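Side-chain contacts in probable sugar ABC transporter, sugar-binding protein (Streptococcus pneumoniae, PDB 2W7Y), which probably serves as the extracellular sugar-capturing component of an ABC transporter, and binds the blood group A-trisaccharide: residues D88-K93 / I103-N108; N92-G97 / A109-A114; H153-T158 / K339-K344; N355-S360 / A374-K379. All blocks are in the same frame, centred on the assembly; numbering follows the deposited sequence.

Interaction 1: residues D88-K93 / I103-N108. With A2G (2-acetamido-2-deoxy-alpha-D-galactopyranose), chain C; GAL (beta-D-galactopyranose), chain B; FUC (alpha-L-fucopyranose), chain D.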
# COMPACT_ATOMS: atom_id res chain seq x y z
N ASP A 88 5.62 15.28 -1.94
CA ASP A 88 6.02 16.68 -2.06
C ASP A 88 7.47 16.83 -2.54
O ASP A 88 7.75 17.66 -3.40
CB ASP A 88 5.81 17.43 -0.74
CG ASP A 88 4.34 17.68 -0.43
OD1 ASP A 88 3.46 17.29 -1.23
OD2 ASP A 88 4.06 18.27 0.64
N ILE A 89 8.38 16.02 -1.99
CA ILE A 89 9.78 16.01 -2.45
C ILE A 89 9.87 15.79 -3.96
O ILE A 89 10.59 16.50 -4.65
CB ILE A 89 10.66 14.97 -1.69
CG1 ILE A 89 11.06 15.50 -0.32
CG2 ILE A 89 11.95 14.67 -2.45
CD1 ILE A 89 10.05 15.20 0.74
N MSE A 90 9.12 14.81 -4.45
CA MSE A 90 9.06 14.48 -5.87
C MSE A 90 8.40 15.59 -6.70
O MSE A 90 8.99 16.07 -7.67
CB MSE A 90 8.34 13.15 -6.08
CG MSE A 90 8.09 12.78 -7.54
SE MSE A 90 7.26 11.02 -7.75
CE MSE A 90 5.61 11.32 -6.74
N ASN A 91 7.18 15.97 -6.32
CA ASN A 91 6.36 16.92 -7.09
C ASN A 91 6.92 18.34 -7.16
O ASN A 91 6.74 19.04 -8.16
CB ASN A 91 4.93 16.96 -6.55
CG ASN A 91 4.21 15.62 -6.67
OD1 ASN A 91 4.45 14.84 -7.59
ND2 ASN A 91 3.30 15.36 -5.74
N ASN A 92 7.60 18.76 -6.09
CA ASN A 92 8.27 20.06 -6.08
C ASN A 92 9.47 20.09 -7.03
O ASN A 92 9.79 21.13 -7.60
CB ASN A 92 8.69 20.47 -4.66
CG ASN A 92 7.49 20.81 -3.77
OD1 ASN A 92 6.40 21.13 -4.25
ND2 ASN A 92 7.70 20.73 -2.46
N LYS A 93 10.13 18.94 -7.20
CA LYS A 93 11.22 18.84 -8.17
C LYS A 93 10.72 18.67 -9.61
O LYS A 93 11.28 19.27 -10.52
CB LYS A 93 12.22 17.75 -7.78
CG LYS A 93 12.94 18.04 -6.47
CD LYS A 93 14.35 17.49 -6.43
CE LYS A 93 15.04 17.89 -5.13
NZ LYS A 93 16.51 17.61 -5.13
N ILE A 103 14.62 8.39 -4.83
CA ILE A 103 13.55 8.45 -3.83
C ILE A 103 12.87 7.09 -3.67
O ILE A 103 12.58 6.42 -4.66
CB ILE A 103 12.51 9.59 -4.12
CG1 ILE A 103 11.52 9.74 -2.96
CG2 ILE A 103 11.81 9.38 -5.48
CD1 ILE A 103 10.84 11.09 -2.87
N ASP A 104 12.67 6.68 -2.42
CA ASP A 104 11.83 5.54 -2.10
C ASP A 104 10.43 6.05 -1.82
O ASP A 104 10.16 6.68 -0.79
CB ASP A 104 12.37 4.73 -0.90
CG ASP A 104 11.43 3.61 -0.47
OD1 ASP A 104 11.44 3.26 0.74
OD2 ASP A 104 10.67 3.07 -1.31
N LEU A 105 9.53 5.77 -2.76
CA LEU A 105 8.18 6.30 -2.74
C LEU A 105 7.27 5.59 -1.73
O LEU A 105 6.19 6.09 -1.42
CB LEU A 105 7.58 6.26 -4.14
CG LEU A 105 8.14 7.31 -5.11
CD1 LEU A 105 7.59 7.09 -6.50
CD2 LEU A 105 7.81 8.72 -4.61
N ALA A 106 7.72 4.43 -1.24
CA ALA A 106 7.05 3.71 -0.15
C ALA A 106 5.58 3.36 -0.42
O ALA A 106 4.73 3.49 0.47
CB ALA A 106 7.18 4.48 1.17
N GLY A 107 5.30 2.93 -1.65
CA GLY A 107 3.95 2.58 -2.07
C GLY A 107 3.29 3.64 -2.94
O GLY A 107 2.37 3.34 -3.70
N ASN A 108 3.75 4.89 -2.81
CA ASN A 108 3.22 6.01 -3.59
C ASN A 108 3.53 5.87 -5.07
O ASN A 108 4.58 5.34 -5.43
CB ASN A 108 3.75 7.35 -3.06
CG ASN A 108 3.23 7.69 -1.68
OD1 ASN A 108 4.01 7.79 -0.72
ND2 ASN A 108 1.92 7.87 -1.56
O5 A2G C . 0.82 1.98 4.62
C1 A2G C . 1.36 2.34 3.32
C2 A2G C . 0.55 3.52 2.80
N2 A2G C . 1.06 3.97 1.50
C3 A2G C . 0.67 4.69 3.78
O3 A2G C . -0.01 5.84 3.26
C4 A2G C . 0.12 4.30 5.15
O4 A2G C . -1.28 4.02 5.07
C5 A2G C . 0.87 3.05 5.64
C6 A2G C . 0.33 2.54 6.97
O6 A2G C . 0.99 1.32 7.29
C7 A2G C . 0.26 4.10 0.45
O7 A2G C . -0.94 3.83 0.43
C8 A2G C . 0.97 4.61 -0.81
C1 GAL B . 5.93 0.99 4.43
C2 GAL B . 4.90 2.05 4.06
C3 GAL B . 3.56 1.41 3.69
C4 GAL B . 3.74 0.26 2.69
C5 GAL B . 4.79 -0.72 3.24
C6 GAL B . 5.06 -1.93 2.33
O1 GAL B . 7.21 1.59 4.50
O2 GAL B . 4.74 2.91 5.18
O3 GAL B . 2.68 2.38 3.18
O4 GAL B . 4.13 0.79 1.44
O5 GAL B . 6.01 -0.03 3.46
O6 GAL B . 5.61 -2.97 3.11
C1 FUC D . 4.89 4.32 4.87
C2 FUC D . 4.64 5.15 6.13
C3 FUC D . 5.83 5.00 7.08
C4 FUC D . 7.12 5.43 6.38
C5 FUC D . 7.28 4.63 5.08
C6 FUC D . 8.48 5.08 4.26
O2 FUC D . 3.46 4.71 6.76
O3 FUC D . 5.63 5.72 8.28
O4 FUC D . 7.09 6.81 6.10
O5 FUC D . 6.12 4.70 4.27
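Ile-89 and Met-90, side by side on helix 86-94, each receive one apolar side chain from the segment 103-108, and the two encounters differ in orientation. Ile-103 sends CG1 away from its backbone N (chi1 -172°) and continues nearly straight, so that its terminal CD1 lies 3.8 Å from Ile-89 CG2. The two isoleucines cross obliquely, and branch methyl meets chain end. Met-90, a selenomethionine, stretches out from the helix and bends only at its last torsion (chi3 60°). Its side chain and that of Leu-105 cross at about a right angle; the bend puts both SE and CE near Leu-105, with SE 3.9 Å from Leu-105 CD2 and Met-90 CE 4.0 Å from the same methyl.

Behind the glycan-facing loop lies this apolar layer; the loop itself is a turn with a side-chain bond at its start. The turn, of type I', runs from Leu-105 to Asn-108. Just ahead of it, Asp-104 OD2 accepts from Ala-106 N at 3.2 Å in an Asx turn, the donor sitting well above the carboxylate plane. The loop presents the main chain to the glycan: GAL O4 donates to Ala-106 O at 2.9 Å, while Ala-106 CB lies 3.3 Å from FUC O5. Tyr-46 supplies a further bond to GAL.

Strand 102-104 lies between strands 39-44 and 311-313 in a mixed sheet, bonded through Asp-104 to Tyr-43 and through Ile-103 to Thr-312. Helix 86-94 packs against this sheet, with Ile-89 also touching Tyr-43, and Met-90 reaching Phe-99.

Interaction 2: residues N92-G97 / A109-A114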
# COMPACT_ATOMS: atom_id res chain seq x y z
N ASN A 92 7.60 18.76 -6.09
CA ASN A 92 8.27 20.06 -6.08
C ASN A 92 9.47 20.09 -7.03
O ASN A 92 9.79 21.13 -7.60
CB ASN A 92 8.69 20.47 -4.66
CG ASN A 92 7.49 20.81 -3.77
OD1 ASN A 92 6.40 21.13 -4.25
ND2 ASN A 92 7.70 20.73 -2.46
N LYS A 93 10.13 18.94 -7.20
CA LYS A 93 11.22 18.84 -8.17
C LYS A 93 10.72 18.67 -9.61
O LYS A 93 11.28 19.27 -10.52
CB LYS A 93 12.22 17.75 -7.78
CG LYS A 93 12.94 18.04 -6.47
CD LYS A 93 14.35 17.49 -6.43
CE LYS A 93 15.04 17.89 -5.13
NZ LYS A 93 16.51 17.61 -5.13
N VAL A 94 9.66 17.88 -9.79
CA VAL A 94 9.02 17.69 -11.11
C VAL A 94 8.59 19.03 -11.72
O VAL A 94 8.83 19.29 -12.91
CB VAL A 94 7.84 16.68 -11.05
CG1 VAL A 94 7.05 16.65 -12.37
CG2 VAL A 94 8.34 15.29 -10.73
N ALA A 95 7.95 19.88 -10.91
CA ALA A 95 7.76 21.28 -11.26
C ALA A 95 9.13 21.94 -11.27
O ALA A 95 9.87 21.85 -10.30
CB ALA A 95 6.84 21.97 -10.25
N SER A 96 9.46 22.60 -12.38
CA SER A 96 10.82 23.10 -12.68
C SER A 96 11.73 22.02 -13.31
O SER A 96 12.95 22.19 -13.39
CB SER A 96 11.49 23.82 -11.49
OG SER A 96 12.01 22.92 -10.53
N GLY A 97 11.11 20.93 -13.75
CA GLY A 97 11.74 19.94 -14.63
C GLY A 97 12.87 19.11 -14.06
O GLY A 97 13.79 18.73 -14.79
N ALA A 109 2.62 6.33 -5.91
CA ALA A 109 2.79 6.22 -7.36
C ALA A 109 3.74 7.29 -7.89
O ALA A 109 3.82 8.39 -7.34
CB ALA A 109 1.44 6.32 -8.07
N VAL A 110 4.47 6.93 -8.95
CA VAL A 110 5.32 7.88 -9.67
C VAL A 110 4.45 8.95 -10.32
O VAL A 110 3.34 8.67 -10.79
CB VAL A 110 6.21 7.17 -10.74
CG1 VAL A 110 7.06 8.17 -11.51
CG2 VAL A 110 7.12 6.14 -10.08
N SER A 111 4.96 10.18 -10.33
CA SER A 111 4.32 11.28 -11.04
C SER A 111 4.21 10.95 -12.52
O SER A 111 5.19 10.52 -13.14
CB SER A 111 5.12 12.57 -10.85
OG SER A 111 4.65 13.59 -11.70
N LEU A 112 3.01 11.12 -13.07
CA LEU A 112 2.77 10.90 -14.50
C LEU A 112 3.42 11.99 -15.35
O LEU A 112 3.83 11.74 -16.49
CB LEU A 112 1.27 10.80 -14.79
CG LEU A 112 0.49 9.61 -14.21
CD1 LEU A 112 -1.00 9.74 -14.54
CD2 LEU A 112 1.02 8.26 -14.69
N ALA A 113 3.52 13.19 -14.79
CA ALA A 113 4.22 14.31 -15.41
C ALA A 113 5.73 14.07 -15.48
O ALA A 113 6.40 14.53 -16.40
CB ALA A 113 3.92 15.61 -14.67
N ALA A 114 6.27 13.36 -14.48
CA ALA A 114 7.68 13.01 -14.45
C ALA A 114 8.03 12.02 -15.57
O ALA A 114 9.08 12.14 -16.21
CB ALA A 114 8.06 12.43 -13.11
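Val-94 O accepts from Gly-97 N at 2.9 Å, and the side chain of the same valine crosses to Ser-111, Ala-113 and Ala-114. The bond belongs to a Schellman motif that closes helix 86-94, with Gly-97, at positive phi, as its C-prime residue.

Across the contact, another helix is beginning. Ser-111 stands at the N-cap, immediately before helix 112-116, and with OG directed away from its own backbone N (chi1 170°) the oxygen reaches over the first turn to receive the amide proton of Ala-114. Ala-114 N lies 3.2 Å from Ser-111 OG, and the N-H...O angle is 147°. A weak backbone bond from Ala-114 N to Ser-111 O accompanies it. The contact is thus a worked example of a helix start set against a helix stop, here joined by one branched side chain.

Val-94 does the joining with both methyls. CG1 approaches Ala-113 CB at 4.0 Å and lies 3.9 Å from Ser-111 OG, so the cap oxygen is covered on that flank by hydrocarbon. Met-90 and Asn-91, one turn earlier on the same helix, also touch Ser-111. Leu-119 packs on Val-94, and Val-120 on Ala-114, extending the apolar cluster. The shortest apolar approach between the segments belongs to the other branch, Val-94 CG2, which lies 3.7 Å from Ala-114 CB.

Interaction 3: residues H153-T158 / K339-K344. With GAL (beta-D-galactopyranose), chain B; A2G (2-acetamido-2-deoxy-alpha-D-galactopyranose), chain C.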
# COMPACT_ATOMS: atom_id res chain seq x y z
N HIS A 153 9.58 -1.35 -5.83
CA HIS A 153 9.31 -1.38 -4.40
C HIS A 153 9.92 -2.65 -3.79
O HIS A 153 9.51 -3.76 -4.13
CB HIS A 153 7.80 -1.30 -4.17
CG HIS A 153 7.40 -0.81 -2.81
ND1 HIS A 153 6.10 -0.90 -2.34
CD2 HIS A 153 8.11 -0.23 -1.82
CE1 HIS A 153 6.04 -0.39 -1.13
NE2 HIS A 153 7.24 0.02 -0.78
N GLU A 154 10.91 -2.48 -2.92
CA GLU A 154 11.55 -3.61 -2.22
C GLU A 154 10.63 -4.36 -1.26
O GLU A 154 10.90 -5.50 -0.89
CB GLU A 154 12.85 -3.19 -1.50
CG GLU A 154 13.08 -1.69 -1.40
CD GLU A 154 12.71 -1.08 -0.06
OE1 GLU A 154 11.92 -1.66 0.72
OE2 GLU A 154 13.22 0.02 0.21
N GLN A 155 9.55 -3.70 -0.84
CA GLN A 155 8.51 -4.32 -0.04
C GLN A 155 7.23 -4.32 -0.85
O GLN A 155 6.80 -3.27 -1.32
CB GLN A 155 8.27 -3.50 1.22
CG GLN A 155 9.40 -3.50 2.21
CD GLN A 155 9.26 -2.38 3.22
OE1 GLN A 155 10.12 -1.52 3.31
NE2 GLN A 155 8.17 -2.39 3.99
N LEU A 156 6.62 -5.48 -1.02
CA LEU A 156 5.40 -5.61 -1.80
C LEU A 156 4.18 -5.04 -1.08
O LEU A 156 4.04 -5.17 0.13
CB LEU A 156 5.16 -7.07 -2.18
CG LEU A 156 5.57 -7.57 -3.57
CD1 LEU A 156 6.65 -6.72 -4.26
CD2 LEU A 156 5.98 -9.03 -3.49
N PHE A 157 3.30 -4.40 -1.85
CA PHE A 157 2.05 -3.86 -1.33
C PHE A 157 1.01 -4.97 -1.19
O PHE A 157 -0.05 -4.95 -1.82
CB PHE A 157 1.54 -2.72 -2.23
CG PHE A 157 0.92 -1.59 -1.46
CD1 PHE A 157 1.69 -0.50 -1.06
CD2 PHE A 157 -0.43 -1.61 -1.11
CE1 PHE A 157 1.13 0.54 -0.33
CE2 PHE A 157 -0.99 -0.57 -0.39
CZ PHE A 157 -0.21 0.51 0.01
N THR A 158 1.35 -5.94 -0.35
CA THR A 158 0.53 -7.12 -0.10
C THR A 158 -0.42 -6.77 1.04
O THR A 158 0.01 -6.55 2.17
CB THR A 158 1.42 -8.33 0.26
OG1 THR A 158 2.41 -8.50 -0.76
CG2 THR A 158 0.60 -9.62 0.41
N LYS A 339 16.06 -10.84 3.14
CA LYS A 339 15.89 -11.66 4.34
C LYS A 339 15.68 -10.77 5.56
O LYS A 339 14.87 -11.08 6.43
CB LYS A 339 17.10 -12.58 4.54
CG LYS A 339 16.91 -13.60 5.66
CD LYS A 339 18.08 -14.56 5.76
CE LYS A 339 17.79 -15.63 6.80
NZ LYS A 339 18.83 -16.70 6.78
N VAL A 340 16.40 -9.65 5.60
CA VAL A 340 16.21 -8.63 6.64
C VAL A 340 14.85 -7.95 6.47
O VAL A 340 14.17 -7.67 7.45
CB VAL A 340 17.35 -7.58 6.64
CG1 VAL A 340 17.12 -6.51 7.70
CG2 VAL A 340 18.70 -8.26 6.86
N ILE A 341 14.45 -7.71 5.21
CA ILE A 341 13.14 -7.14 4.90
C ILE A 341 12.00 -8.01 5.46
O ILE A 341 11.02 -7.47 5.95
CB ILE A 341 12.93 -6.89 3.36
CG1 ILE A 341 13.91 -5.82 2.83
CG2 ILE A 341 11.48 -6.52 3.05
CD1 ILE A 341 13.72 -4.40 3.36
N PHE A 342 12.14 -9.33 5.40
CA PHE A 342 11.14 -10.23 5.97
C PHE A 342 11.25 -10.41 7.49
O PHE A 342 10.25 -10.33 8.20
CB PHE A 342 11.13 -11.59 5.26
CG PHE A 342 10.07 -12.53 5.76
CD1 PHE A 342 8.72 -12.28 5.52
CD2 PHE A 342 10.41 -13.66 6.50
CE1 PHE A 342 7.74 -13.14 6.00
CE2 PHE A 342 9.44 -14.52 6.98
CZ PHE A 342 8.10 -14.26 6.73
N GLU A 343 12.47 -10.66 7.99
CA GLU A 343 12.68 -11.06 9.39
C GLU A 343 12.73 -9.91 10.40
O GLU A 343 12.17 -10.03 11.49
CB GLU A 343 13.95 -11.91 9.52
CG GLU A 343 13.87 -13.27 8.83
CD GLU A 343 15.05 -14.17 9.18
OE1 GLU A 343 14.84 -15.40 9.27
OE2 GLU A 343 16.17 -13.66 9.35
N LYS A 344 13.43 -8.82 10.06
CA LYS A 344 13.57 -7.67 10.95
C LYS A 344 12.50 -6.62 10.68
O LYS A 344 11.78 -6.19 11.59
CB LYS A 344 14.96 -7.05 10.83
CG LYS A 344 15.96 -7.53 11.87
CD LYS A 344 16.49 -8.92 11.56
CE LYS A 344 17.23 -9.50 12.76
NZ LYS A 344 16.32 -9.71 13.93
C1 GAL B . 5.93 0.99 4.43
C2 GAL B . 4.90 2.05 4.06
C3 GAL B . 3.56 1.41 3.69
C4 GAL B . 3.74 0.26 2.69
C5 GAL B . 4.79 -0.72 3.24
C6 GAL B . 5.06 -1.93 2.33
O1 GAL B . 7.21 1.59 4.50
O2 GAL B . 4.74 2.91 5.18
O3 GAL B . 2.68 2.38 3.18
O4 GAL B . 4.13 0.79 1.44
O5 GAL B . 6.01 -0.03 3.46
O6 GAL B . 5.61 -2.97 3.11
O5 A2G C . 0.82 1.98 4.62
C1 A2G C . 1.36 2.34 3.32
C2 A2G C . 0.55 3.52 2.80
N2 A2G C . 1.06 3.97 1.50
C3 A2G C . 0.67 4.69 3.78
O3 A2G C . -0.01 5.84 3.26
C4 A2G C . 0.12 4.30 5.15
O4 A2G C . -1.28 4.02 5.07
C5 A2G C . 0.87 3.05 5.64
C6 A2G C . 0.33 2.54 6.97
O6 A2G C . 0.99 1.32 7.29
C7 A2G C . 0.26 4.10 0.45
O7 A2G C . -0.94 3.83 0.43
C8 A2G C . 0.97 4.61 -0.81
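Ile-341, on helix 335-343, presses its CG2 branch against the aliphatic part of Gln-155, with Ile-341 CG2 3.8 Å from Gln-155 CG and the two side chains crossing at about a right angle. The setting is the sugar-binding cleft of an ABC-transporter solute-binding protein, where the loop leading into strand 157-164 carries pocket residues on one flank and meets a helix on the other.

The packing is closest round this single methyl, which also lies 4.1 Å from Glu-154 O. Chi1 of -64° sets CG2 anti to the backbone N of Ile-341, and in this rotamer it is CG2 that meets Gln-155 CG. The other branch makes a slacker approach, with Ile-341 CD1 4.2 Å from Glu-154 OE1. Lys-339 of the helix and Lys-344, just past its end, are exposed to solvent.

Beyond its touching CG, Gln-155 extends to the glycan, where NE2 donates a weak, bent bond of 2.8 Å to GAL O6 (N-H...O angle 128°). Its OE1 has a weak bond with Tyr-46 OH, giving the amide a polar neighbour at each end. The principle at work is that one side chain can pack on a helix through its stem while its amide meets the sugar.

His-153 turns an edge toward the same galactose, and the backbone carbonyl carbon of Gln-155 lies over the centre of one imidazole face; Ser-307 O holds its ND1. Phe-157, at the centre of an inverse gamma turn, likewise offers an edge, with CZ 3.4 Å from A2G O7.

Interaction 4: residues N355-S360 / A374-K379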
# COMPACT_ATOMS: atom_id res chain seq x y z
N ASN A 355 12.32 -17.47 0.93
CA ASN A 355 11.27 -18.42 1.26
C ASN A 355 10.48 -17.97 2.49
O ASN A 355 10.81 -18.34 3.62
CB ASN A 355 11.85 -19.82 1.45
CG ASN A 355 10.83 -20.92 1.19
OD1 ASN A 355 9.62 -20.68 1.14
ND2 ASN A 355 11.32 -22.15 1.03
N VAL A 356 9.44 -17.19 2.25
CA VAL A 356 8.59 -16.61 3.30
C VAL A 356 7.93 -17.66 4.20
O VAL A 356 7.86 -17.48 5.42
CB VAL A 356 7.53 -15.64 2.70
CG1 VAL A 356 6.35 -15.44 3.64
CG2 VAL A 356 8.17 -14.30 2.33
N LYS A 357 7.44 -18.74 3.59
CA LYS A 357 6.77 -19.82 4.33
C LYS A 357 7.73 -20.58 5.22
O LYS A 357 7.46 -20.78 6.40
CB LYS A 357 6.07 -20.79 3.38
CG LYS A 357 4.59 -20.49 3.15
CD LYS A 357 3.81 -21.74 2.80
CE LYS A 357 3.54 -22.60 4.03
NZ LYS A 357 2.75 -23.81 3.72
N GLU A 358 8.86 -21.00 4.64
CA GLU A 358 9.90 -21.72 5.36
C GLU A 358 10.51 -20.87 6.48
O GLU A 358 10.81 -21.37 7.56
CB GLU A 358 10.98 -22.20 4.39
CG GLU A 358 12.18 -22.90 5.03
CD GLU A 358 12.89 -23.83 4.07
OE1 GLU A 358 13.86 -23.38 3.42
OE2 GLU A 358 12.47 -25.00 3.96
N LEU A 359 10.68 -19.57 6.21
CA LEU A 359 11.16 -18.63 7.22
C LEU A 359 10.14 -18.45 8.35
O LEU A 359 10.52 -18.37 9.52
CB LEU A 359 11.56 -17.29 6.59
CG LEU A 359 13.04 -17.07 6.24
CD1 LEU A 359 13.72 -18.29 5.61
CD2 LEU A 359 13.19 -15.84 5.36
N SER A 360 8.86 -18.41 8.00
CA SER A 360 7.77 -18.41 8.98
C SER A 360 7.74 -19.72 9.77
O SER A 360 7.55 -19.70 10.98
CB SER A 360 6.42 -18.18 8.31
OG SER A 360 6.35 -16.91 7.70
N ALA A 374 -0.68 -13.77 7.23
CA ALA A 374 -1.29 -12.69 6.46
C ALA A 374 -0.92 -12.77 4.98
O ALA A 374 -1.78 -12.56 4.12
CB ALA A 374 -0.90 -11.34 7.05
N ILE A 375 0.34 -13.07 4.68
CA ILE A 375 0.79 -13.23 3.29
C ILE A 375 0.10 -14.42 2.59
O ILE A 375 -0.37 -14.28 1.46
CB ILE A 375 2.34 -13.32 3.17
CG1 ILE A 375 2.99 -12.00 3.60
CG2 ILE A 375 2.75 -13.66 1.74
CD1 ILE A 375 4.49 -12.10 3.84
N THR A 376 0.05 -15.56 3.27
CA THR A 376 -0.59 -16.78 2.74
C THR A 376 -2.07 -16.57 2.39
O THR A 376 -2.56 -17.13 1.41
CB THR A 376 -0.40 -17.99 3.70
OG1 THR A 376 0.99 -18.32 3.78
CG2 THR A 376 -1.16 -19.23 3.24
N GLN A 377 -2.76 -15.75 3.18
CA GLN A 377 -4.16 -15.42 2.91
C GLN A 377 -4.35 -14.67 1.59
O GLN A 377 -5.26 -14.99 0.82
CB GLN A 377 -4.75 -14.59 4.05
CG GLN A 377 -5.03 -15.39 5.32
CD GLN A 377 -5.57 -14.52 6.43
OE1 GLN A 377 -5.53 -13.29 6.34
NE2 GLN A 377 -6.08 -15.14 7.48
N VAL A 378 -3.48 -13.69 1.33
CA VAL A 378 -3.52 -12.89 0.10
C VAL A 378 -3.11 -13.74 -1.10
O VAL A 378 -3.72 -13.65 -2.17
CB VAL A 378 -2.62 -11.63 0.21
CG1 VAL A 378 -2.60 -10.86 -1.11
CG2 VAL A 378 -3.06 -10.73 1.35
N LYS A 379 -2.09 -14.58 -0.91
CA LYS A 379 -1.61 -15.50 -1.95
C LYS A 379 -2.66 -16.55 -2.35
O LYS A 379 -2.61 -17.10 -3.45
CB LYS A 379 -0.33 -16.21 -1.50
CG LYS A 379 0.92 -15.35 -1.57
CD LYS A 379 2.15 -16.14 -1.13
CE LYS A 379 3.45 -15.41 -1.45
NZ LYS A 379 3.64 -15.21 -2.92
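Val-356 and Ile-375 have their CA atoms 8.5 Å apart, and Lys-357 and Thr-376 theirs 8.1 Å apart, on two helical segments that run in roughly opposite directions. Val-356 and Ile-375 reach toward each other tip to tip, and their ends, Val-356 CG1 and Ile-375 CD1, meet at 3.8 Å. Ile-375 achieves this with an extended outer chain (chi2 166°). Towards the surface the contact slackens: Lys-357 CG is 4.3 Å from Thr-376 OG1, a hydroxyl whose hydrogen bond goes to Gly-372 O on its own helix.

One turn after Val-356, Ser-360 turns its hydroxyl back on its own helix. Its OG donates to Val-356 O at 2.8 Å, with a weak further bond to Thr-368 O, while Ser-360 N reaches Val-356 O at 2.9 Å from the opposite face of the carbonyl plane. The carbonyl is therefore doubly gripped.

Phe-342 of helix 335-343 touches both Val-356 and Ile-375, adding a third helix to the apolar cluster, and Asn-348 also packs on Ile-375. Helices 356-361 and 366-379, joined by a short connection, form an alpha-alpha hairpin, with this apolar pair bridging its two arms.

How the interactions relate
Two of the contacts border the glycan and two lie farther back. Interactions 1 and 3 both touch GAL and A2G, and their loops meet directly, Gly-107 N lying 3.4 Å from His-153 CE1. Interaction 2 extends interaction 1 outward along helix 86-94: their centres are 9 Å apart, and Leu-105 CD1 packs 3.7 Å from Val-110 CG2. Ser-111 remains about 13 Å from A2G, measured from its side chain. Interaction 4 adjoins interaction 3, centres about 12 Å apart, on the opposite side of the chain's centre from interactions 1 and 2; there Phe-342 CZ comes within 3.3 Å of Ser-360 OG. Interactions 2 and 4 do not touch; their centres are 36 Å apart, with interactions 1 and 3 linking them by contact.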